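PDB 3AW8: phosphoribosylaminoimidazole carboxylase, ATPase subunit from Thermus thermophilus, which probably catalyses the ATP-dependent conversion of 5-aminoimidazole ribonucleotide and bicarbonate to N5-carboxyaminoimidazole ribonucleotide, a step of de novo purine biosynthesis. Local coordinates for residues Leu54-Ala57 / Glu58-Leu62; Arg77-Arg81 / Leu82-Pro86; Pro87-Ala90 / Leu91-Gln95; Ala226-Tyr229 / Ala230-Met234; Ala274-Gln278 / Phe279-Leu283. One frame throughout, in Å; residues are numbered along the deposited sequence.

Interaction 1. Residues Leu54-Ala57 / Glu58-Leu62; sequences LRFA and EGLAL
Leu60 folds back on Phe56 and Ala57 through a type II beta turn, Ala57 to Leu60, that follows helix 50-57 and leads toward strand 62-65 of the parallel sheet of the preATP-grasp domain. The turn is closed by Leu60 N, bonded to Ala57 O at 3.1 Å; Gly59, with its positive phi, takes the third position. Glu58 N makes two weak bonds, to Leu54 O and Arg55 O. From the backbone of Leu60, CB lies 3.3 Å from Ala57 O, and CG runs on beside the carbonyls of Ala57 and Phe56. With CG anti to the carbonyl carbon (chi1 -65°), the side chain turns back to the helix, and CD1 reaches the Phe56 ring over one face, 20° off the normal and displaced toward the rim. The same methyl meets Ala57 CB at 4.2 Å, whereas CD2 passes farther from the segment. An alanine at this position is likely to uncover that face of Phe56 and open a gap beside Ala57. On the outer side, Glu58 CG, set between its backbone N and carbonyl carbon, lies beside Arg55 O; the bend at chi2 then turns the carboxylate, which forms a salt bridge with Arg26, itself also bonded to Phe56 O. In the apolar contact Leu60 CD1 is equally near two ring atoms, 3.8 Å from both CE1 and CZ of Phe56.

Interaction 2. Residues Arg77-Arg81 / Leu82-Pro86; sequences RLEGR and LPLYP
Leu82 packs back on Leu78, at the C-terminal part of helix 72-81, and this is the tightly packed half of the contact. Its N-H bonds to Leu78 O at 3.0 Å and is nearly straight (171°). In the Leu82 side chain chi1 (53°) sets CG between the backbone N and the carbonyl carbon, and chi2 (-101°) then brings CD2 back to Leu78 CB at 3.9 Å. CD1 lies instead near Arg81 CB, 4.1 Å away. The other half is looser and wetter. Glu79 reaches out as an extended chain and crosses Leu84 at about a right angle, with Leu84 CD2 4.1 Å from Glu79 CG and just as far from the carboxylate carbon. Beyond this apolar touch a water donates to Leu84 O at 3.1 Å and, weakly, to Glu79 OE1, a loose link between the glutamate and the loop; its OE2 makes a long, weak ion pair with Arg76. Arg81 bends at chi2 and chi3 and leads away from the loop. A cis peptide bond precedes Pro86, in the loop that leads to helix 88-94. Leu82 and Leu84 both rest on Val63 of strand 62-65, while the backbones of Pro83 and Tyr85 bond to Val63 and extend along that strand. On the helix side, Leu78 and Arg81 pack on Leu53 and Leu54 of helix 50-57.

Interaction 3. Residues Pro87-Ala90 / Leu91-Gln95; sequences PAKA and LEVAQ
Lys89 and Val93 meet one turn apart on helix 88-94, where Val93 N bonds to Lys89 O at 2.8 Å, almost straight. With Val93 CG1 anti to the backbone N (chi1 177°), CG2 stands beside that N, over Lys89 O and 4.3 Å from Lys89 CG. The bonds before and after it repeat the pattern: Glu92 N reaches Ala88 O at 3.2 Å, and Ala94 N reaches Ala90 O at 2.9 Å. Ala88 O also receives a weak bond from Leu91 N. Around this core, Leu91 packs on Ala75 and Val70, Val93 on Phe103 and Leu237, and Ala90 and Ala94 on Pro261. Farther out, Glu92 bends at chi2 and pairs with Arg76 of helix 72-81, while Gln95 NE2 bonds to the carbonyls of Glu68 and Val70. The Ala94 side chain is about 12 Å from the bound AMP. The N-H groups of Glu92, Val93 and Ala94 are thus satisfied within the helix, and the charge of Glu92 is paired across to helix 72-81.

Interaction 4. Residues Ala226-Tyr229 / Ala230-Met234; sequences AEAY and ALRAM
Tyr229 and Arg232 run side by side because CG of each is anti to its carbonyl carbon (chi1 -61° and -71°), and the arginine, bent again at chi2 and chi3, swings its guanidinium back toward the tyrosine. Arg232 NH2 comes to the edge of the ring, close to its plane, 3.4 Å from Tyr229 CD1. The two planes stand 89° apart, so the group does not lie on the ring as a stacked cation would. One guanidinium face looks onto Ala228 O, which also accepts the backbone bond from Arg232 N at 3.1 Å. The arginine NE has a weak bond to Leu107 O, and the tyrosine hydroxyl bonds with Lys225. A leucine in place of Arg232 would probably leave the ring edge without its charged neighbour and Leu107 O without this weak donor. Regular bonds from Ala230 N to Ala226 O (2.9 Å) and from Ala233 N to Tyr229 O carry the turns. Ala226 and Ala230 face Leu183, with Phe195 also against Ala230, which packs helix 220-237 against strands 179-187 and 193-204 of the antiparallel sheet in the ATP-grasp domain.

Interaction 5. Residues Ala274-Gln278 / Phe279-Leu283; sequences AETSQ and FENHL
Ser277 and Gln278 start helix 278-287 with carbonyls that accept from Asn281 N (2.9 Å) and His282 N (2.8 Å), the first regular bonds of the helix. Ser277 is the N-cap: OG, set between its backbone N and carbonyl carbon (chi1 83°), takes the N-H of Glu280 at 2.9 Å, nearly straight. The sequence is that of a capping box, but here the return link is bridged by a water, which accepts from Ser277 N and donates to Glu280 OE2 at 2.6 Å. Thr276 CG2 lies against the carboxylate, 3.9 Å from Glu280 CD, and the other carboxylate oxygen is paired with Arg284. Gln278 and Phe279 point the same way; Gln278 CG sits over the centre of the ring, 5° off its normal, as a CH-pi contact. Farther along, Gln278 NE2 is 3.5 Å from Phe279 CZ and bonds to His264 O. The ring itself packs on Met13, Leu14 and Ala17 of helix 9-18, while His282 bonds through NE2 to Thr64 OG1 and through ND1 to Val242 N.

The five contacts follow in series along the chain. Interactions 1 to 3 lie in the preATP-grasp domain: 1 and 2, centres about 10 Å apart, lie at the C-terminal parts of helices 50-57 and 72-81 and touch through Leu54 with Arg77 and Arg81. Interaction 2 runs on into interaction 3, centres about 13 Å apart. Helix 88-94 packs on Leu237 of helix 220-237, beyond interaction 4; interactions 3 and 4 do not touch, their centres being about 16 Å apart. Interaction 5 meets interaction 2 at Pro86 and His282. Helices 88-94 and 278-287 thus make contacts that link the preATP-grasp part with the rest of the chain, while Glu275 of interaction 5 bonds to His322 of the second subunit.

Interaction 1. Residues Leu54-Ala57 / Glu58-Leu62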
loop_
_atom_site.group_PDB
_atom_site.type_symbol
_atom_site.label_atom_id
_atom_site.label_comp_id
_atom_site.label_asym_id
_atom_site.label_seq_id
_atom_site.Cartn_x
_atom_site.Cartn_y
_atom_site.Cartn_z
ATOM N N LEU A 54 -11.909 5.379 27.873
ATOM C CA LEU A 54 -12.799 6.487 27.510
ATOM C C LEU A 54 -12.085 7.674 26.851
ATOM O O LEU A 54 -12.641 8.332 25.969
ATOM C CB LEU A 54 -13.565 6.954 28.747
ATOM C CG LEU A 54 -14.404 5.846 29.398
ATOM C CD1 LEU A 54 -15.000 6.360 30.691
ATOM C CD2 LEU A 54 -15.502 5.379 28.442
ATOM N N ARG A 55 -10.857 7.942 27.285
ATOM C CA ARG A 55 -10.068 9.023 26.710
ATOM C C ARG A 55 -9.815 8.702 25.234
ATOM O O ARG A 55 -9.992 9.550 24.358
ATOM C CB ARG A 55 -8.741 9.154 27.458
ATOM C CG ARG A 55 -7.826 10.235 26.909
ATOM C CD ARG A 55 -6.637 10.514 27.827
ATOM N NE ARG A 55 -5.747 9.364 28.013
ATOM C CZ ARG A 55 -5.706 8.607 29.109
ATOM N NH1 ARG A 55 -4.859 7.586 29.180
ATOM N NH2 ARG A 55 -6.507 8.867 30.141
ATOM N N PHE A 56 -9.417 7.461 24.967
ATOM C CA PHE A 56 -9.149 7.004 23.608
ATOM C C PHE A 56 -10.413 6.994 22.739
ATOM O O PHE A 56 -10.352 7.189 21.526
ATOM C CB PHE A 56 -8.501 5.598 23.672
ATOM C CG PHE A 56 -8.911 4.661 22.558
ATOM C CD1 PHE A 56 -10.069 3.900 22.663
ATOM C CD2 PHE A 56 -8.141 4.554 21.398
ATOM C CE1 PHE A 56 -10.465 3.044 21.636
ATOM C CE2 PHE A 56 -8.528 3.698 20.356
ATOM C CZ PHE A 56 -9.699 2.939 20.479
ATOM N N ALA A 57 -11.569 6.798 23.357
ATOM C CA ALA A 57 -12.805 6.732 22.587
ATOM C C ALA A 57 -13.387 8.061 22.119
ATOM O O ALA A 57 -14.199 8.083 21.202
ATOM C CB ALA A 57 -13.852 5.958 23.368
ATOM N N GLU A 58 -12.961 9.163 22.725
ATOM C CA GLU A 58 -13.493 10.479 22.377
ATOM C C GLU A 58 -13.413 10.829 20.900
ATOM O O GLU A 58 -12.383 10.656 20.260
ATOM C CB GLU A 58 -12.785 11.568 23.198
ATOM C CG GLU A 58 -11.422 12.003 22.660
ATOM C CD GLU A 58 -11.533 13.066 21.566
ATOM O OE1 GLU A 58 -10.529 13.300 20.848
ATOM O OE2 GLU A 58 -12.625 13.674 21.431
ATOM N N GLY A 59 -14.517 11.327 20.361
ATOM C CA GLY A 59 -14.549 11.726 18.968
ATOM C C GLY A 59 -14.529 10.616 17.936
ATOM O O GLY A 59 -14.779 10.867 16.755
ATOM N N LEU A 60 -14.245 9.389 18.355
ATOM C CA LEU A 60 -14.201 8.293 17.406
ATOM C C LEU A 60 -15.516 8.112 16.665
ATOM O O LEU A 60 -16.601 8.299 17.219
ATOM C CB LEU A 60 -13.826 6.992 18.114
ATOM C CG LEU A 60 -12.415 6.975 18.706
ATOM C CD1 LEU A 60 -12.190 5.682 19.496
ATOM C CD2 LEU A 60 -11.398 7.124 17.576
ATOM N N ALA A 61 -15.413 7.759 15.394
ATOM C CA ALA A 61 -16.595 7.533 14.590
ATOM C C ALA A 61 -17.069 6.122 14.892
ATOM O O ALA A 61 -18.265 5.871 15.013
ATOM C CB ALA A 61 -16.263 7.677 13.130
ATOM N N LEU A 62 -16.115 5.203 15.021
ATOM C CA LEU A 62 -16.407 3.802 15.313
ATOM C C LEU A 62 -15.164 3.157 15.931
ATOM O O LEU A 62 -14.080 3.739 15.912
ATOM C CB LEU A 62 -16.815 3.057 14.032
ATOM C CG LEU A 62 -15.773 2.789 12.935
ATOM C CD1 LEU A 62 -15.034 1.484 13.225
ATOM C CD2 LEU A 62 -16.465 2.686 11.581
#

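Interaction 2. Residues Arg77-Arg81 / Leu82-Pro86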
loop_
_atom_site.group_PDB
_atom_site.type_symbol
_atom_site.label_atom_id
_atom_site.label_comp_id
_atom_site.label_asym_id
_atom_site.label_seq_id
_atom_site.Cartn_x
_atom_site.Cartn_y
_atom_site.Cartn_z
ATOM N N ARG A 77 -17.749 -2.090 26.970
ATOM C CA ARG A 77 -17.833 -0.809 27.657
ATOM C C ARG A 77 -18.041 0.333 26.666
ATOM O O ARG A 77 -18.754 1.293 26.954
ATOM C CB ARG A 77 -16.554 -0.556 28.458
ATOM C CG ARG A 77 -16.503 0.806 29.142
ATOM C CD ARG A 77 -17.405 0.846 30.373
ATOM N NE ARG A 77 -17.418 2.167 30.994
ATOM C CZ ARG A 77 -18.096 3.208 30.520
ATOM N NH1 ARG A 77 -18.047 4.378 31.146
ATOM N NH2 ARG A 77 -18.837 3.075 29.426
ATOM N N LEU A 78 -17.416 0.228 25.500
ATOM C CA LEU A 78 -17.533 1.260 24.477
ATOM C C LEU A 78 -18.708 1.026 23.542
ATOM O O LEU A 78 -19.164 1.955 22.876
ATOM C CB LEU A 78 -16.249 1.322 23.649
ATOM C CG LEU A 78 -15.065 2.162 24.129
ATOM C CD1 LEU A 78 -14.881 2.042 25.618
ATOM C CD2 LEU A 78 -13.825 1.692 23.400
ATOM N N GLU A 79 -19.196 -0.212 23.492
ATOM C CA GLU A 79 -20.299 -0.564 22.603
ATOM C C GLU A 79 -21.478 0.392 22.725
ATOM O O GLU A 79 -22.103 0.748 21.723
ATOM C CB GLU A 79 -20.770 -1.995 22.871
ATOM C CG GLU A 79 -21.447 -2.642 21.668
ATOM C CD GLU A 79 -21.584 -4.154 21.811
ATOM O OE1 GLU A 79 -21.693 -4.845 20.765
ATOM O OE2 GLU A 79 -21.585 -4.650 22.967
ATOM N N GLY A 80 -21.787 0.806 23.948
ATOM C CA GLY A 80 -22.893 1.722 24.133
ATOM C C GLY A 80 -22.584 3.073 23.522
ATOM O O GLY A 80 -23.368 3.596 22.729
ATOM N N ARG A 81 -21.423 3.618 23.879
ATOM C CA ARG A 81 -20.954 4.927 23.418
ATOM C C ARG A 81 -20.844 5.119 21.898
ATOM O O ARG A 81 -21.319 6.124 21.365
ATOM C CB ARG A 81 -19.601 5.218 24.065
ATOM C CG ARG A 81 -19.499 4.700 25.500
ATOM C CD ARG A 81 -19.892 5.737 26.535
ATOM N NE ARG A 81 -18.717 6.375 27.127
ATOM C CZ ARG A 81 -17.828 7.091 26.447
ATOM N NH1 ARG A 81 -16.791 7.631 27.072
ATOM N NH2 ARG A 81 -17.975 7.275 25.142
ATOM N N LEU A 82 -20.199 4.182 21.202
ATOM C CA LEU A 82 -20.058 4.289 19.749
ATOM C C LEU A 82 -20.213 2.952 19.021
ATOM O O LEU A 82 -20.255 1.896 19.650
ATOM C CB LEU A 82 -18.711 4.942 19.374
ATOM C CG LEU A 82 -17.331 4.484 19.873
ATOM C CD1 LEU A 82 -16.870 5.384 20.999
ATOM C CD2 LEU A 82 -17.363 3.038 20.315
ATOM N N PRO A 83 -20.322 2.983 17.683
ATOM C CA PRO A 83 -20.471 1.738 16.922
ATOM C C PRO A 83 -19.232 0.873 17.124
ATOM O O PRO A 83 -18.122 1.394 17.235
ATOM C CB PRO A 83 -20.600 2.218 15.477
ATOM C CG PRO A 83 -21.145 3.598 15.612
ATOM C CD PRO A 83 -20.380 4.147 16.785
ATOM N N LEU A 84 -19.427 -0.440 17.162
ATOM C CA LEU A 84 -18.329 -1.370 17.368
ATOM C C LEU A 84 -18.467 -2.546 16.423
ATOM O O LEU A 84 -19.458 -3.265 16.477
ATOM C CB LEU A 84 -18.339 -1.882 18.811
ATOM C CG LEU A 84 -17.272 -2.900 19.211
ATOM C CD1 LEU A 84 -15.987 -2.159 19.546
ATOM C CD2 LEU A 84 -17.746 -3.720 20.410
ATOM N N TYR A 85 -17.476 -2.741 15.561
ATOM C CA TYR A 85 -17.508 -3.855 14.622
ATOM C C TYR A 85 -16.146 -4.529 14.601
ATOM O O TYR A 85 -15.124 -3.854 14.538
ATOM C CB TYR A 85 -17.838 -3.374 13.211
ATOM C CG TYR A 85 -18.973 -2.380 13.123
ATOM C CD1 TYR A 85 -18.761 -1.030 13.382
ATOM C CD2 TYR A 85 -20.253 -2.782 12.736
ATOM C CE1 TYR A 85 -19.790 -0.096 13.249
ATOM C CE2 TYR A 85 -21.289 -1.857 12.601
ATOM C CZ TYR A 85 -21.048 -0.515 12.858
ATOM O OH TYR A 85 -22.059 0.412 12.720
ATOM N N PRO A 86 -16.107 -5.870 14.661
ATOM C CA PRO A 86 -17.235 -6.801 14.748
ATOM C C PRO A 86 -17.908 -6.699 16.106
ATOM O O PRO A 86 -17.395 -6.056 17.013
ATOM C CB PRO A 86 -16.576 -8.166 14.551
ATOM C CG PRO A 86 -15.371 -7.852 13.741
ATOM C CD PRO A 86 -14.859 -6.607 14.410
HETATM O O HOH W 1 -22.063 -4.775 17.293
#

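Interaction 3. Residues Pro87-Ala90 / Leu91-Gln95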
loop_
_atom_site.group_PDB
_atom_site.type_symbol
_atom_site.label_atom_id
_atom_site.label_comp_id
_atom_site.label_asym_id
_atom_site.label_seq_id
_atom_site.Cartn_x
_atom_site.Cartn_y
_atom_site.Cartn_z
ATOM N N PRO A 87 -19.077 -7.339 16.261
ATOM C CA PRO A 87 -19.818 -7.313 17.528
ATOM C C PRO A 87 -19.039 -7.986 18.651
ATOM O O PRO A 87 -18.299 -8.942 18.410
ATOM C CB PRO A 87 -21.100 -8.073 17.193
ATOM C CG PRO A 87 -21.272 -7.820 15.733
ATOM C CD PRO A 87 -19.877 -7.976 15.199
ATOM N N ALA A 88 -19.220 -7.496 19.875
ATOM C CA ALA A 88 -18.540 -8.053 21.045
ATOM C C ALA A 88 -18.767 -9.555 21.201
ATOM O O ALA A 88 -17.930 -10.259 21.763
ATOM C CB ALA A 88 -18.991 -7.329 22.313
ATOM N N LYS A 89 -19.899 -10.043 20.706
ATOM C CA LYS A 89 -20.213 -11.465 20.802
ATOM C C LYS A 89 -19.122 -12.305 20.142
ATOM O O LYS A 89 -18.684 -13.313 20.704
ATOM C CB LYS A 89 -21.563 -11.755 20.134
ATOM C CG LYS A 89 -22.067 -13.194 20.285
ATOM C CD LYS A 89 -23.325 -13.395 19.441
ATOM C CE LYS A 89 -23.887 -14.813 19.531
ATOM N NZ LYS A 89 -24.401 -15.132 20.891
ATOM N N ALA A 90 -18.692 -11.885 18.950
ATOM C CA ALA A 90 -17.654 -12.589 18.197
ATOM C C ALA A 90 -16.399 -12.812 19.042
ATOM O O ALA A 90 -15.775 -13.868 18.970
ATOM C CB ALA A 90 -17.312 -11.815 16.941
ATOM N N LEU A 91 -16.028 -11.816 19.839
ATOM C CA LEU A 91 -14.870 -11.940 20.713
ATOM C C LEU A 91 -15.155 -13.016 21.749
ATOM O O LEU A 91 -14.315 -13.866 22.033
ATOM C CB LEU A 91 -14.601 -10.625 21.442
ATOM C CG LEU A 91 -13.742 -9.577 20.753
ATOM C CD1 LEU A 91 -13.590 -8.378 21.670
ATOM C CD2 LEU A 91 -12.387 -10.170 20.443
ATOM N N GLU A 92 -16.354 -12.957 22.319
ATOM C CA GLU A 92 -16.790 -13.907 23.334
ATOM C C GLU A 92 -16.639 -15.330 22.794
ATOM O O GLU A 92 -15.961 -16.166 23.384
ATOM C CB GLU A 92 -18.259 -13.638 23.687
ATOM C CG GLU A 92 -18.681 -14.039 25.095
ATOM C CD GLU A 92 -18.611 -12.882 26.091
ATOM O OE1 GLU A 92 -19.256 -11.832 25.834
ATOM O OE2 GLU A 92 -17.921 -13.026 27.131
ATOM N N VAL A 93 -17.283 -15.592 21.665
ATOM C CA VAL A 93 -17.227 -16.903 21.037
ATOM C C VAL A 93 -15.794 -17.346 20.753
ATOM O O VAL A 93 -15.385 -18.441 21.133
ATOM C CB VAL A 93 -18.007 -16.908 19.697
ATOM C CG1 VAL A 93 -17.883 -18.262 19.026
ATOM C CG2 VAL A 93 -19.466 -16.573 19.939
ATOM N N ALA A 94 -15.031 -16.480 20.093
ATOM C CA ALA A 94 -13.656 -16.785 19.704
ATOM C C ALA A 94 -12.624 -16.913 20.818
ATOM O O ALA A 94 -11.565 -17.497 20.607
ATOM C CB ALA A 94 -13.178 -15.757 18.690
ATOM N N GLN A 95 -12.919 -16.378 21.996
ATOM C CA GLN A 95 -11.966 -16.439 23.090
ATOM C C GLN A 95 -12.112 -17.656 24.012
ATOM O O GLN A 95 -11.384 -17.788 24.997
ATOM C CB GLN A 95 -12.019 -15.136 23.900
ATOM C CG GLN A 95 -11.614 -13.894 23.113
ATOM C CD GLN A 95 -11.416 -12.662 23.998
ATOM O OE1 GLN A 95 -12.191 -12.414 24.921
ATOM N NE2 GLN A 95 -10.384 -11.880 23.705
#

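Interaction 4. Residues Ala226-Tyr229 / Ala230-Met234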
loop_
_atom_site.group_PDB
_atom_site.type_symbol
_atom_site.label_atom_id
_atom_site.label_comp_id
_atom_site.label_asym_id
_atom_site.label_seq_id
_atom_site.Cartn_x
_atom_site.Cartn_y
_atom_site.Cartn_z
ATOM N N ALA A 226 -16.314 -24.062 2.157
ATOM C CA ALA A 226 -15.765 -23.128 3.133
ATOM C C ALA A 226 -16.585 -21.844 3.194
ATOM O O ALA A 226 -16.920 -21.353 4.272
ATOM C CB ALA A 226 -14.321 -22.806 2.778
ATOM N N GLU A 227 -16.908 -21.300 2.029
ATOM C CA GLU A 227 -17.682 -20.073 1.971
ATOM C C GLU A 227 -19.046 -20.252 2.624
ATOM O O GLU A 227 -19.547 -19.347 3.292
ATOM C CB GLU A 227 -17.838 -19.622 0.519
ATOM C CG GLU A 227 -16.521 -19.243 -0.136
ATOM C CD GLU A 227 -16.705 -18.594 -1.492
ATOM O OE1 GLU A 227 -17.483 -17.625 -1.576
ATOM O OE2 GLU A 227 -16.072 -19.041 -2.473
ATOM N N ALA A 228 -19.637 -21.427 2.435
ATOM C CA ALA A 228 -20.943 -21.733 3.003
ATOM C C ALA A 228 -20.870 -21.714 4.530
ATOM O O ALA A 228 -21.705 -21.094 5.203
ATOM C CB ALA A 228 -21.406 -23.088 2.513
ATOM N N TYR A 229 -19.871 -22.396 5.080
ATOM C CA TYR A 229 -19.704 -22.423 6.524
ATOM C C TYR A 229 -19.487 -20.991 7.019
ATOM O O TYR A 229 -20.037 -20.581 8.045
ATOM C CB TYR A 229 -18.491 -23.276 6.913
ATOM C CG TYR A 229 -18.563 -24.734 6.501
ATOM C CD1 TYR A 229 -19.712 -25.491 6.727
ATOM C CD2 TYR A 229 -17.458 -25.372 5.947
ATOM C CE1 TYR A 229 -19.756 -26.851 6.419
ATOM C CE2 TYR A 229 -17.489 -26.733 5.635
ATOM C CZ TYR A 229 -18.641 -27.468 5.877
ATOM O OH TYR A 229 -18.665 -28.820 5.608
ATOM N N ALA A 230 -18.692 -20.230 6.274
ATOM C CA ALA A 230 -18.380 -18.854 6.640
ATOM C C ALA A 230 -19.603 -17.950 6.645
ATOM O O ALA A 230 -19.746 -17.095 7.520
ATOM C CB ALA A 230 -17.331 -18.297 5.701
ATOM N N LEU A 231 -20.483 -18.137 5.667
ATOM C CA LEU A 231 -21.687 -17.324 5.568
ATOM C C LEU A 231 -22.567 -17.576 6.788
ATOM O O LEU A 231 -23.141 -16.648 7.376
ATOM C CB LEU A 231 -22.459 -17.679 4.297
ATOM C CG LEU A 231 -23.032 -16.514 3.487
ATOM C CD1 LEU A 231 -23.879 -17.070 2.361
ATOM C CD2 LEU A 231 -23.855 -15.601 4.374
ATOM N N ARG A 232 -22.668 -18.843 7.170
ATOM C CA ARG A 232 -23.482 -19.205 8.313
ATOM C C ARG A 232 -22.971 -18.526 9.578
ATOM O O ARG A 232 -23.744 -17.939 10.334
ATOM C CB ARG A 232 -23.511 -20.730 8.480
ATOM C CG ARG A 232 -24.325 -21.435 7.394
ATOM C CD ARG A 232 -25.002 -22.710 7.917
ATOM N NE ARG A 232 -24.168 -23.904 7.791
ATOM C CZ ARG A 232 -23.923 -24.525 6.640
ATOM N NH1 ARG A 232 -24.447 -24.068 5.505
ATOM N NH2 ARG A 232 -23.149 -25.604 6.624
ATOM N N ALA A 233 -21.664 -18.590 9.790
ATOM C CA ALA A 233 -21.057 -17.983 10.967
ATOM C C ALA A 233 -21.263 -16.468 11.020
ATOM O O ALA A 233 -21.705 -15.930 12.043
ATOM C CB ALA A 233 -19.569 -18.310 11.009
ATOM N N MET A 234 -20.951 -15.780 9.925
ATOM C CA MET A 234 -21.098 -14.325 9.883
ATOM C C MET A 234 -22.524 -13.835 10.137
ATOM O O MET A 234 -22.731 -12.891 10.901
ATOM C CB MET A 234 -20.597 -13.773 8.543
ATOM C CG MET A 234 -19.100 -13.927 8.326
ATOM S SD MET A 234 -18.531 -13.059 6.854
ATOM C CE MET A 234 -18.617 -14.338 5.617
#

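Interaction 5. Residues Ala274-Gln278 / Phe279-Leu283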
loop_
_atom_site.group_PDB
_atom_site.type_symbol
_atom_site.label_atom_id
_atom_site.label_comp_id
_atom_site.label_asym_id
_atom_site.label_seq_id
_atom_site.Cartn_x
_atom_site.Cartn_y
_atom_site.Cartn_z
ATOM N N ALA A 274 -4.035 -9.909 -4.001
ATOM C CA ALA A 274 -5.481 -9.925 -4.217
ATOM C C ALA A 274 -5.876 -8.524 -4.667
ATOM O O ALA A 274 -5.174 -7.560 -4.373
ATOM C CB ALA A 274 -6.210 -10.301 -2.938
ATOM N N GLU A 275 -6.991 -8.395 -5.372
ATOM C CA GLU A 275 -7.384 -7.082 -5.855
ATOM C C GLU A 275 -7.648 -6.092 -4.733
ATOM O O GLU A 275 -7.513 -4.880 -4.917
ATOM C CB GLU A 275 -8.616 -7.180 -6.762
ATOM C CG GLU A 275 -8.752 -5.973 -7.683
ATOM C CD GLU A 275 -7.525 -5.782 -8.571
ATOM O OE1 GLU A 275 -7.272 -4.642 -9.032
ATOM O OE2 GLU A 275 -6.814 -6.784 -8.814
ATOM N N THR A 276 -8.029 -6.607 -3.571
ATOM C CA THR A 276 -8.317 -5.768 -2.416
ATOM C C THR A 276 -7.761 -6.485 -1.209
ATOM O O THR A 276 -8.047 -7.668 -0.998
ATOM C CB THR A 276 -9.837 -5.576 -2.199
ATOM O OG1 THR A 276 -10.461 -5.184 -3.425
ATOM C CG2 THR A 276 -10.086 -4.493 -1.157
ATOM N N SER A 277 -6.973 -5.779 -0.406
ATOM C CA SER A 277 -6.387 -6.396 0.771
ATOM C C SER A 277 -7.457 -6.632 1.824
ATOM O O SER A 277 -8.521 -5.989 1.838
ATOM C CB SER A 277 -5.274 -5.516 1.353
ATOM O OG SER A 277 -5.802 -4.505 2.193
ATOM N N GLN A 278 -7.173 -7.579 2.705
ATOM C CA GLN A 278 -8.090 -7.886 3.767
ATOM C C GLN A 278 -8.209 -6.626 4.646
ATOM O O GLN A 278 -9.278 -6.329 5.182
ATOM C CB GLN A 278 -7.557 -9.070 4.571
ATOM C CG GLN A 278 -6.307 -8.765 5.381
ATOM C CD GLN A 278 -5.919 -9.924 6.271
ATOM O OE1 GLN A 278 -6.783 -10.683 6.721
ATOM N NE2 GLN A 278 -4.628 -10.065 6.547
ATOM N N PHE A 279 -7.118 -5.878 4.781
ATOM C CA PHE A 279 -7.148 -4.674 5.603
ATOM C C PHE A 279 -8.074 -3.624 5.004
ATOM O O PHE A 279 -8.865 -3.018 5.716
ATOM C CB PHE A 279 -5.729 -4.105 5.783
ATOM C CG PHE A 279 -4.770 -5.085 6.382
ATOM C CD1 PHE A 279 -4.917 -5.503 7.692
ATOM C CD2 PHE A 279 -3.752 -5.641 5.613
ATOM C CE1 PHE A 279 -4.069 -6.468 8.232
ATOM C CE2 PHE A 279 -2.896 -6.610 6.141
ATOM C CZ PHE A 279 -3.055 -7.023 7.448
ATOM N N GLU A 280 -7.980 -3.394 3.700
ATOM C CA GLU A 280 -8.858 -2.410 3.100
ATOM C C GLU A 280 -10.317 -2.877 3.192
ATOM O O GLU A 280 -11.212 -2.089 3.504
ATOM C CB GLU A 280 -8.488 -2.146 1.638
ATOM C CG GLU A 280 -9.427 -1.119 0.996
ATOM C CD GLU A 280 -9.109 -0.793 -0.453
ATOM O OE1 GLU A 280 -10.030 -0.314 -1.149
ATOM O OE2 GLU A 280 -7.956 -0.993 -0.895
ATOM N N ASN A 281 -10.558 -4.159 2.931
ATOM C CA ASN A 281 -11.918 -4.686 2.992
ATOM C C ASN A 281 -12.525 -4.611 4.388
ATOM O O ASN A 281 -13.720 -4.319 4.538
ATOM C CB ASN A 281 -11.955 -6.128 2.479
ATOM C CG ASN A 281 -12.629 -6.241 1.123
ATOM O OD1 ASN A 281 -12.476 -7.239 0.420
ATOM N ND2 ASN A 281 -13.387 -5.216 0.755
ATOM N N HIS A 282 -11.710 -4.870 5.405
ATOM C CA HIS A 282 -12.199 -4.806 6.768
ATOM C C HIS A 282 -12.687 -3.391 6.998
ATOM O O HIS A 282 -13.759 -3.173 7.558
ATOM C CB HIS A 282 -11.092 -5.122 7.767
ATOM C CG HIS A 282 -11.538 -5.063 9.196
ATOM N ND1 HIS A 282 -12.230 -6.088 9.803
ATOM C CD2 HIS A 282 -11.411 -4.092 10.132
ATOM C CE1 HIS A 282 -12.508 -5.753 11.049
ATOM N NE2 HIS A 282 -12.023 -4.546 11.275
ATOM N N LEU A 283 -11.882 -2.435 6.547
ATOM C CA LEU A 283 -12.195 -1.023 6.689
ATOM C C LEU A 283 -13.465 -0.675 5.916
ATOM O O LEU A 283 -14.343 0.022 6.432
ATOM C CB LEU A 283 -11.014 -0.177 6.188
ATOM C CG LEU A 283 -10.115 0.583 7.178
ATOM C CD1 LEU A 283 -10.079 -0.089 8.532
ATOM C CD2 LEU A 283 -8.713 0.682 6.579
HETATM O O HOH W 2 -6.291 -2.957 -1.031
#